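Local coordinates for protein cryptochrome DASH, chloroplastic/mitochondrial (Arabidopsis thaliana, PDB 2J4D) that repairs cyclobutane pyrimidine dimers in single-stranded DNA with an FAD cofactor and a folate light antenna, and may also act as a photoreceptor, at residues G91-M99 and F416-D424; F248-V259 and T286-I297. All coordinates share one frame; numbering follows the deposited sequence.

How the interactions relate
Along the chain the four segments come in the order 91-99, 248-259, 286-297 and 416-424, so both halves of interaction 2 fall between the halves of interaction 1. Their centres lie about 13 Å apart, each about 9 Å from the centre of the chain. Helix 92-111 of the alpha/beta photolyase domain serves both: its start meets 416-424, and its side chains also pack on 286-297. Both contacts reach FAD, interaction 1 at the flavin ring and interaction 2 at the diphosphate. They join directly where Asp422 OD2 and Ser289 OG, 2.6 Å apart, probably form a hydrogen bond. The cofactor is thus held at its flavin and at its diphosphate by one buried block.

Interaction 1: G91-M99 and F416-D424. With FAD (flavin-adenine dinucleotide), chain C.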
# COMPACT_ATOMS: atom_id res chain seq x y z
N GLY A 91 5.37 -11.70 2.91
CA GLY A 91 4.69 -12.95 2.62
C GLY A 91 4.67 -13.23 1.12
O GLY A 91 4.89 -12.33 0.30
N ALA A 92 4.38 -14.47 0.78
CA ALA A 92 4.34 -14.93 -0.61
C ALA A 92 3.41 -14.14 -1.52
O ALA A 92 3.79 -13.83 -2.66
CB ALA A 92 3.97 -16.41 -0.65
N LEU A 93 2.21 -13.81 -1.06
CA LEU A 93 1.29 -13.08 -1.92
C LEU A 93 1.78 -11.67 -2.25
O LEU A 93 1.69 -11.26 -3.41
CB LEU A 93 -0.12 -13.04 -1.31
CG LEU A 93 -0.81 -14.40 -1.16
CD1 LEU A 93 -2.16 -14.20 -0.51
CD2 LEU A 93 -0.98 -15.08 -2.51
N ARG A 94 2.29 -10.92 -1.28
CA ARG A 94 2.78 -9.59 -1.61
C ARG A 94 4.04 -9.72 -2.45
O ARG A 94 4.30 -8.91 -3.34
CB ARG A 94 3.07 -8.74 -0.36
CG ARG A 94 3.52 -7.31 -0.74
CD ARG A 94 3.49 -6.30 0.41
NE ARG A 94 4.54 -6.54 1.40
CZ ARG A 94 4.34 -7.11 2.59
NH1 ARG A 94 3.12 -7.49 2.94
NH2 ARG A 94 5.36 -7.27 3.43
N GLY A 95 4.83 -10.75 -2.18
CA GLY A 95 6.02 -10.96 -2.98
C GLY A 95 5.65 -11.19 -4.43
O GLY A 95 6.28 -10.67 -5.34
N GLY A 96 4.61 -11.99 -4.66
CA GLY A 96 4.17 -12.25 -6.02
C GLY A 96 3.69 -10.98 -6.69
O GLY A 96 3.95 -10.75 -7.87
N PHE A 97 2.97 -10.15 -5.95
CA PHE A 97 2.45 -8.89 -6.47
C PHE A 97 3.64 -7.98 -6.83
O PHE A 97 3.64 -7.33 -7.88
CB PHE A 97 1.55 -8.23 -5.42
CG PHE A 97 0.82 -7.01 -5.92
CD1 PHE A 97 -0.42 -7.13 -6.57
CD2 PHE A 97 1.34 -5.74 -5.70
CE1 PHE A 97 -1.13 -6.00 -6.98
CE2 PHE A 97 0.63 -4.58 -6.12
CZ PHE A 97 -0.60 -4.72 -6.76
N LEU A 98 4.66 -7.95 -5.98
CA LEU A 98 5.85 -7.14 -6.26
C LEU A 98 6.50 -7.54 -7.58
O LEU A 98 6.86 -6.68 -8.39
CB LEU A 98 6.89 -7.25 -5.13
CG LEU A 98 8.32 -6.76 -5.47
CD1 LEU A 98 8.29 -5.28 -5.83
CD2 LEU A 98 9.25 -6.98 -4.28
N MET A 99 6.66 -8.85 -7.82
CA MET A 99 7.29 -9.28 -9.07
C MET A 99 6.50 -8.79 -10.28
O MET A 99 7.08 -8.33 -11.26
CB MET A 99 7.44 -10.82 -9.12
CG MET A 99 8.30 -11.41 -7.99
SD MET A 99 9.90 -10.54 -7.77
CE MET A 99 9.99 -10.42 -6.01
N PHE A 416 -0.29 -8.66 9.84
CA PHE A 416 -0.84 -7.89 8.73
C PHE A 416 0.35 -7.49 7.84
O PHE A 416 0.27 -7.51 6.61
CB PHE A 416 -1.56 -6.64 9.24
CG PHE A 416 -3.05 -6.82 9.46
CD1 PHE A 416 -3.57 -8.02 9.93
CD2 PHE A 416 -3.92 -5.75 9.24
CE1 PHE A 416 -4.94 -8.16 10.19
CE2 PHE A 416 -5.29 -5.87 9.49
CZ PHE A 416 -5.80 -7.09 9.97
N GLU A 417 1.47 -7.16 8.48
CA GLU A 417 2.67 -6.78 7.72
C GLU A 417 3.12 -7.92 6.81
O GLU A 417 3.54 -7.71 5.67
CB GLU A 417 3.81 -6.37 8.66
CG GLU A 417 5.13 -6.15 7.91
CD GLU A 417 6.19 -5.42 8.72
OE1 GLU A 417 6.00 -5.22 9.94
OE2 GLU A 417 7.23 -5.06 8.12
N THR A 418 3.03 -9.15 7.31
CA THR A 418 3.41 -10.29 6.50
C THR A 418 2.46 -10.51 5.33
O THR A 418 2.89 -10.70 4.18
CB THR A 418 3.41 -11.60 7.33
OG1 THR A 418 4.41 -11.53 8.35
CG2 THR A 418 3.69 -12.78 6.43
N CYS A 419 1.16 -10.47 5.62
CA CYS A 419 0.13 -10.78 4.64
C CYS A 419 -0.43 -9.78 3.65
O CYS A 419 -0.75 -10.15 2.51
CB CYS A 419 -1.08 -11.40 5.36
SG CYS A 419 -0.74 -12.88 6.33
N LEU A 420 -0.57 -8.52 4.05
CA LEU A 420 -1.18 -7.50 3.20
C LEU A 420 -0.47 -7.08 1.93
O LEU A 420 0.68 -6.66 1.97
CB LEU A 420 -1.45 -6.23 4.01
CG LEU A 420 -2.54 -6.32 5.07
CD1 LEU A 420 -2.51 -5.05 5.92
CD2 LEU A 420 -3.90 -6.50 4.40
N LEU A 421 -1.17 -7.17 0.80
CA LEU A 421 -0.60 -6.72 -0.46
C LEU A 421 -0.36 -5.21 -0.32
O LEU A 421 0.63 -4.69 -0.83
CB LEU A 421 -1.57 -6.94 -1.62
CG LEU A 421 -2.00 -8.37 -1.93
CD1 LEU A 421 -2.82 -8.37 -3.20
CD2 LEU A 421 -0.78 -9.25 -2.10
N ASP A 422 -1.26 -4.53 0.37
CA ASP A 422 -1.15 -3.09 0.54
C ASP A 422 -0.39 -2.65 1.78
O ASP A 422 -0.47 -1.49 2.18
CB ASP A 422 -2.53 -2.41 0.55
CG ASP A 422 -3.45 -2.92 1.66
OD1 ASP A 422 -2.97 -3.27 2.76
OD2 ASP A 422 -4.69 -2.95 1.43
N TYR A 423 0.37 -3.56 2.37
CA TYR A 423 1.10 -3.21 3.57
C TYR A 423 1.89 -1.93 3.39
O TYR A 423 2.66 -1.79 2.44
CB TYR A 423 2.08 -4.29 3.99
CG TYR A 423 3.01 -3.80 5.08
CD1 TYR A 423 2.51 -3.46 6.34
CD2 TYR A 423 4.37 -3.61 4.83
CE1 TYR A 423 3.35 -2.95 7.34
CE2 TYR A 423 5.22 -3.10 5.82
CZ TYR A 423 4.70 -2.77 7.07
OH TYR A 423 5.52 -2.27 8.05
N ASP A 424 1.68 -1.01 4.34
CA ASP A 424 2.34 0.29 4.37
C ASP A 424 2.60 0.50 5.87
O ASP A 424 1.67 0.44 6.68
CB ASP A 424 1.36 1.35 3.83
CG ASP A 424 1.95 2.74 3.85
OD1 ASP A 424 2.14 3.31 2.75
OD2 ASP A 424 2.21 3.26 4.95
PA FAD C . -11.23 2.49 0.01
O1A FAD C . -11.57 2.36 -1.42
O2A FAD C . -12.31 2.56 1.02
O5B FAD C . -10.29 3.77 0.24
C5B FAD C . -9.56 4.36 -0.86
C4B FAD C . -8.11 4.56 -0.42
O4B FAD C . -8.10 5.40 0.73
C3B FAD C . -7.38 3.29 0.01
O3B FAD C . -6.90 2.54 -1.09
C2B FAD C . -6.32 3.85 0.90
O2B FAD C . -5.14 4.25 0.25
C1B FAD C . -7.05 5.01 1.62
N9A FAD C . -7.64 4.67 2.93
C8A FAD C . -8.94 4.31 3.21
N7A FAD C . -9.15 4.08 4.50
C5A FAD C . -7.92 4.29 5.09
C6A FAD C . -7.49 4.20 6.43
N6A FAD C . -8.28 3.87 7.45
N1A FAD C . -6.16 4.48 6.70
C2A FAD C . -5.31 4.81 5.67
N3A FAD C . -5.66 4.92 4.36
C4A FAD C . -6.97 4.64 4.12
N1 FAD C . -4.26 0.55 4.43
C2 FAD C . -3.10 0.46 3.68
O2 FAD C . -2.99 1.07 2.64
N3 FAD C . -2.06 -0.35 4.16
C4 FAD C . -2.12 -1.08 5.34
O4 FAD C . -1.16 -1.78 5.71
C4X FAD C . -3.31 -0.98 6.11
N5 FAD C . -3.46 -1.69 7.31
C5X FAD C . -4.58 -1.50 8.12
C6 FAD C . -4.67 -2.11 9.38
C7 FAD C . -5.80 -1.94 10.21
C7M FAD C . -5.83 -2.62 11.56
C8 FAD C . -6.89 -1.12 9.74
C8M FAD C . -8.14 -0.88 10.57
C9 FAD C . -6.81 -0.50 8.48
C9A FAD C . -5.67 -0.68 7.64
N10 FAD C . -5.56 -0.07 6.36
C10 FAD C . -4.36 -0.16 5.62
C1' FAD C . -6.54 1.00 5.95
C2' FAD C . -7.77 0.54 5.14
O2' FAD C . -8.40 -0.55 5.80
C3' FAD C . -7.33 0.10 3.74
O3' FAD C . -6.62 1.16 3.07
C4' FAD C . -8.49 -0.29 2.80
O4' FAD C . -9.21 -1.40 3.33
C5' FAD C . -7.92 -0.64 1.43
O5' FAD C . -8.98 -0.98 0.53
P FAD C . -9.66 0.01 -0.49
O1P FAD C . -8.58 0.46 -1.38
O2P FAD C . -10.78 -0.70 -1.17
O3P FAD C . -10.36 1.17 0.35
O HOH W 1 1.85 -11.41 1.58
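At the seam between the alpha/beta domain and the FAD-binding domain, the guanidinium of Arg94, from helix 92-111, binds backbone carbonyls at the C-terminal end of helix 409-419. CG lies anti to the backbone N (chi1 -177°), which sends the chain across to the other segment, and a bend at chi3 (71°) turns the tip onto the backbone carbonyls. NH1 and NH2 grip Glu417 O end-on, at 2.8 and 2.9 Å, and NH1 also donates to Leu420 O at 2.8 Å. Tyr423 N reaches that same oxygen from the opposite face of its plane, closing a type I turn. Tyr423 CB covers one face of the guanidinium, 3.5 Å from NH1. Placed against carbonyls at a helix end, the positive charge is probably stabilised. A methionine in its place has no N-H to offer, and Glu417 O would probably be left unpaired, with Leu420 O keeping only its turn bond of those described.

Beside this grip Gly91 N donates to Thr418 O at 3.0 Å; a side chain on Gly91 would collide with that oxygen. A water accepts from Arg94 N and donates to Thr418 O and Cys419 O. Leu421 supplies the apolar part, its CD2 lying 3.9 Å from Leu93 CB and 4.2 Å from Phe97 CB. The carboxylate of Glu417 is bound by Lys89 in a salt bridge and by the folate. Within the turn Asp422 O accepts from FAD N3 at 2.8 Å, and just after it Asp424 N donates to FAD O4, a pair of backbone bonds to the flavin that belongs to the photolyase/cryptochrome FAD site.

Interaction 2: F248-V259 and T286-I297; sequences FVGGESAGVGRV and TKFSPWLAFGCI. With FAD (flavin-adenine dinucleotide), chain C.
Arg258 lies across Trp291 and ends on the carbonyl of Thr286, and each part of its chain has a task. CB and CG rest against the six-membered ring of Trp291, CG 3.8 Å from CZ3, while CG also meets the rim of Phe288. CD passes near Thr286 O, and the bend at chi2 (55°) brings NE to that oxygen at 2.8 Å, in the guanidinium plane and nearly straight (167°). NH2 adds a weak bond to the same atom, and NH1 pairs with Glu261. A long, part-apolar arginine suits this path. The carbonyl it holds belongs to the FAD loop: Thr286 OG1 donates to FAD O1A at 2.7 Å, and Lys287 N and Ser289 N bind the other phosphate.

Gly255 lets the indole come close, its CA 3.4 Å from the centroid of the five-membered ring of Trp291, where a CB would clash. Trp291 NE1 gives a weak bond to Val249 O. Val259 CG2 lies over one face of Phe288. The helical segments 252-259 and 289-293 cross at -136°, with strand 4-7 touching Arg258 and Trp291, and helices 92-111 and 299-312 packing against the same block.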
# COMPACT_ATOMS: atom_id res chain seq x y z
N PHE A 248 -5.50 -9.84 -6.98
CA PHE A 248 -4.99 -8.54 -7.42
C PHE A 248 -3.83 -8.75 -8.38
O PHE A 248 -3.00 -9.62 -8.17
CB PHE A 248 -4.52 -7.72 -6.21
CG PHE A 248 -5.64 -7.12 -5.41
CD1 PHE A 248 -6.04 -5.81 -5.63
CD2 PHE A 248 -6.28 -7.87 -4.43
CE1 PHE A 248 -7.08 -5.24 -4.89
CE2 PHE A 248 -7.31 -7.31 -3.68
CZ PHE A 248 -7.71 -6.00 -3.91
N VAL A 249 -3.77 -7.91 -9.41
CA VAL A 249 -2.74 -7.99 -10.45
C VAL A 249 -1.74 -6.85 -10.29
O VAL A 249 -2.10 -5.69 -10.41
CB VAL A 249 -3.41 -7.91 -11.84
CG1 VAL A 249 -2.38 -8.06 -12.96
CG2 VAL A 249 -4.49 -8.99 -11.94
N GLY A 250 -0.48 -7.19 -10.03
CA GLY A 250 0.53 -6.16 -9.83
C GLY A 250 0.84 -5.29 -11.03
O GLY A 250 0.60 -5.67 -12.18
N GLY A 251 1.35 -4.09 -10.76
CA GLY A 251 1.75 -3.19 -11.82
C GLY A 251 0.94 -1.93 -12.07
O GLY A 251 -0.27 -1.88 -11.81
N GLU A 252 1.62 -0.92 -12.58
CA GLU A 252 0.99 0.35 -12.92
C GLU A 252 -0.11 0.15 -13.98
O GLU A 252 -1.18 0.74 -13.88
CB GLU A 252 2.05 1.32 -13.45
CG GLU A 252 1.50 2.56 -14.15
CD GLU A 252 2.58 3.60 -14.45
OE1 GLU A 252 3.73 3.21 -14.72
OE2 GLU A 252 2.27 4.81 -14.43
N SER A 253 0.16 -0.68 -14.98
CA SER A 253 -0.84 -0.92 -16.02
C SER A 253 -2.15 -1.42 -15.42
O SER A 253 -3.22 -0.89 -15.71
CB SER A 253 -0.33 -1.92 -17.05
OG SER A 253 0.83 -1.42 -17.69
N ALA A 254 -2.05 -2.44 -14.57
CA ALA A 254 -3.23 -3.00 -13.93
C ALA A 254 -3.84 -1.97 -12.98
O ALA A 254 -5.06 -1.88 -12.85
CB ALA A 254 -2.86 -4.28 -13.17
N GLY A 255 -2.99 -1.19 -12.33
CA GLY A 255 -3.49 -0.19 -11.41
C GLY A 255 -4.34 0.87 -12.08
O GLY A 255 -5.44 1.17 -11.60
N VAL A 256 -3.86 1.47 -13.16
CA VAL A 256 -4.67 2.49 -13.81
C VAL A 256 -5.89 1.80 -14.44
O VAL A 256 -6.93 2.42 -14.64
CB VAL A 256 -3.88 3.28 -14.88
CG1 VAL A 256 -2.65 3.92 -14.22
CG2 VAL A 256 -3.48 2.39 -16.03
N GLY A 257 -5.75 0.50 -14.71
CA GLY A 257 -6.87 -0.25 -15.26
C GLY A 257 -7.98 -0.34 -14.23
O GLY A 257 -9.16 -0.27 -14.58
N ARG A 258 -7.61 -0.48 -12.95
CA ARG A 258 -8.61 -0.57 -11.88
C ARG A 258 -9.28 0.78 -11.64
O ARG A 258 -10.47 0.84 -11.32
CB ARG A 258 -7.97 -1.10 -10.59
CG ARG A 258 -8.91 -1.14 -9.37
CD ARG A 258 -10.21 -1.93 -9.62
NE ARG A 258 -11.10 -1.82 -8.48
CZ ARG A 258 -12.29 -2.41 -8.37
NH1 ARG A 258 -12.76 -3.18 -9.35
NH2 ARG A 258 -13.02 -2.23 -7.27
N VAL A 259 -8.51 1.87 -11.77
CA VAL A 259 -9.09 3.20 -11.59
C VAL A 259 -10.14 3.37 -12.71
O VAL A 259 -11.26 3.81 -12.47
CB VAL A 259 -8.02 4.32 -11.70
CG1 VAL A 259 -8.69 5.67 -11.74
CG2 VAL A 259 -7.10 4.27 -10.48
N THR A 286 -12.97 1.00 -3.81
CA THR A 286 -12.04 1.16 -4.92
C THR A 286 -11.04 0.03 -5.11
O THR A 286 -10.66 -0.27 -6.25
CB THR A 286 -11.21 2.46 -4.83
OG1 THR A 286 -10.26 2.33 -3.76
CG2 THR A 286 -12.11 3.68 -4.60
N LYS A 287 -10.62 -0.58 -4.01
CA LYS A 287 -9.59 -1.63 -4.04
C LYS A 287 -8.28 -1.05 -4.60
O LYS A 287 -7.45 -1.78 -5.17
CB LYS A 287 -10.05 -2.82 -4.88
CG LYS A 287 -11.35 -3.47 -4.38
CD LYS A 287 -11.23 -3.89 -2.92
CE LYS A 287 -12.49 -4.63 -2.45
NZ LYS A 287 -13.74 -3.82 -2.64
N PHE A 288 -8.06 0.25 -4.44
CA PHE A 288 -6.83 0.86 -4.96
C PHE A 288 -5.60 0.63 -4.06
O PHE A 288 -4.47 0.79 -4.51
CB PHE A 288 -6.95 2.39 -5.10
CG PHE A 288 -8.00 2.86 -6.09
CD1 PHE A 288 -8.50 2.02 -7.08
CD2 PHE A 288 -8.44 4.18 -6.04
CE1 PHE A 288 -9.43 2.50 -8.01
CE2 PHE A 288 -9.37 4.67 -6.95
CZ PHE A 288 -9.87 3.83 -7.94
N SER A 289 -5.83 0.26 -2.81
CA SER A 289 -4.73 0.15 -1.85
C SER A 289 -3.43 -0.57 -2.21
O SER A 289 -2.35 -0.05 -1.92
CB SER A 289 -5.25 -0.37 -0.51
OG SER A 289 -5.73 -1.70 -0.62
N PRO A 290 -3.50 -1.75 -2.84
CA PRO A 290 -2.22 -2.40 -3.16
C PRO A 290 -1.37 -1.59 -4.15
O PRO A 290 -0.15 -1.53 -4.01
CB PRO A 290 -2.64 -3.76 -3.73
CG PRO A 290 -4.00 -4.00 -3.11
CD PRO A 290 -4.63 -2.62 -3.21
N TRP A 291 -2.02 -0.99 -5.14
CA TRP A 291 -1.28 -0.19 -6.13
C TRP A 291 -0.76 1.10 -5.52
O TRP A 291 0.31 1.60 -5.90
CB TRP A 291 -2.16 0.09 -7.34
CG TRP A 291 -2.43 -1.15 -8.13
CD1 TRP A 291 -1.56 -1.80 -8.98
CD2 TRP A 291 -3.63 -1.91 -8.12
NE1 TRP A 291 -2.17 -2.92 -9.50
CE2 TRP A 291 -3.44 -3.01 -9.00
CE3 TRP A 291 -4.86 -1.77 -7.47
CZ2 TRP A 291 -4.44 -3.96 -9.23
CZ3 TRP A 291 -5.85 -2.72 -7.70
CH2 TRP A 291 -5.63 -3.80 -8.57
N LEU A 292 -1.49 1.64 -4.56
CA LEU A 292 -1.04 2.86 -3.89
C LEU A 292 0.17 2.53 -3.01
O LEU A 292 1.14 3.29 -2.97
CB LEU A 292 -2.16 3.46 -3.03
CG LEU A 292 -3.20 4.26 -3.84
CD1 LEU A 292 -4.43 4.52 -2.99
CD2 LEU A 292 -2.56 5.57 -4.31
N ALA A 293 0.12 1.39 -2.32
CA ALA A 293 1.21 0.99 -1.43
C ALA A 293 2.53 0.83 -2.18
O ALA A 293 3.59 1.23 -1.70
CB ALA A 293 0.85 -0.31 -0.71
N PHE A 294 2.47 0.24 -3.37
CA PHE A 294 3.67 0.06 -4.17
C PHE A 294 4.00 1.27 -5.04
O PHE A 294 5.02 1.29 -5.73
CB PHE A 294 3.53 -1.19 -5.04
CG PHE A 294 3.90 -2.45 -4.33
CD1 PHE A 294 5.24 -2.84 -4.27
CD2 PHE A 294 2.94 -3.22 -3.69
CE1 PHE A 294 5.61 -3.99 -3.58
CE2 PHE A 294 3.29 -4.37 -3.00
CZ PHE A 294 4.63 -4.76 -2.94
N GLY A 295 3.13 2.28 -4.99
CA GLY A 295 3.35 3.46 -5.80
C GLY A 295 3.10 3.23 -7.29
O GLY A 295 3.66 3.95 -8.12
N CYS A 296 2.30 2.21 -7.62
CA CYS A 296 1.95 1.90 -9.01
C CYS A 296 1.03 2.99 -9.55
O CYS A 296 0.96 3.22 -10.76
CB CYS A 296 1.25 0.55 -9.13
SG CYS A 296 2.33 -0.85 -8.77
N ILE A 297 0.28 3.62 -8.65
CA ILE A 297 -0.59 4.74 -8.99
C ILE A 297 -0.41 5.76 -7.87
O ILE A 297 0.05 5.42 -6.77
CB ILE A 297 -2.10 4.37 -9.10
CG1 ILE A 297 -2.59 3.76 -7.78
CG2 ILE A 297 -2.33 3.45 -10.30
CD1 ILE A 297 -4.08 3.44 -7.76
PA FAD C . -11.23 2.49 0.01
O1A FAD C . -11.57 2.36 -1.42
O2A FAD C . -12.31 2.56 1.02
O5B FAD C . -10.29 3.77 0.24
C5B FAD C . -9.56 4.36 -0.86
C4B FAD C . -8.11 4.56 -0.42
O4B FAD C . -8.10 5.40 0.73
C3B FAD C . -7.38 3.29 0.01
O3B FAD C . -6.90 2.54 -1.09
C2B FAD C . -6.32 3.85 0.90
O2B FAD C . -5.14 4.25 0.25
C1B FAD C . -7.05 5.01 1.62
N9A FAD C . -7.64 4.67 2.93
C8A FAD C . -8.94 4.31 3.21
N7A FAD C . -9.15 4.08 4.50
C5A FAD C . -7.92 4.29 5.09
C6A FAD C . -7.49 4.20 6.43
N6A FAD C . -8.28 3.87 7.45
N1A FAD C . -6.16 4.48 6.70
C2A FAD C . -5.31 4.81 5.67
N3A FAD C . -5.66 4.92 4.36
C4A FAD C . -6.97 4.64 4.12
N1 FAD C . -4.26 0.55 4.43
C2 FAD C . -3.10 0.46 3.68
O2 FAD C . -2.99 1.07 2.64
N3 FAD C . -2.06 -0.35 4.16
C4 FAD C . -2.12 -1.08 5.34
O4 FAD C . -1.16 -1.78 5.71
C4X FAD C . -3.31 -0.98 6.11
N5 FAD C . -3.46 -1.69 7.31
C5X FAD C . -4.58 -1.50 8.12
C6 FAD C . -4.67 -2.11 9.38
C7 FAD C . -5.80 -1.94 10.21
C7M FAD C . -5.83 -2.62 11.56
C8 FAD C . -6.89 -1.12 9.74
C8M FAD C . -8.14 -0.88 10.57
C9 FAD C . -6.81 -0.50 8.48
C9A FAD C . -5.67 -0.68 7.64
N10 FAD C . -5.56 -0.07 6.36
C10 FAD C . -4.36 -0.16 5.62
C1' FAD C . -6.54 1.00 5.95
C2' FAD C . -7.77 0.54 5.14
O2' FAD C . -8.40 -0.55 5.80
C3' FAD C . -7.33 0.10 3.74
O3' FAD C . -6.62 1.16 3.07
C4' FAD C . -8.49 -0.29 2.80
O4' FAD C . -9.21 -1.40 3.33
C5' FAD C . -7.92 -0.64 1.43
O5' FAD C . -8.98 -0.98 0.53
P FAD C . -9.66 0.01 -0.49
O1P FAD C . -8.58 0.46 -1.38
O2P FAD C . -10.78 -0.70 -1.17
O3P FAD C . -10.36 1.17 0.35
O HOH W 2 0.42 5.35 -12.43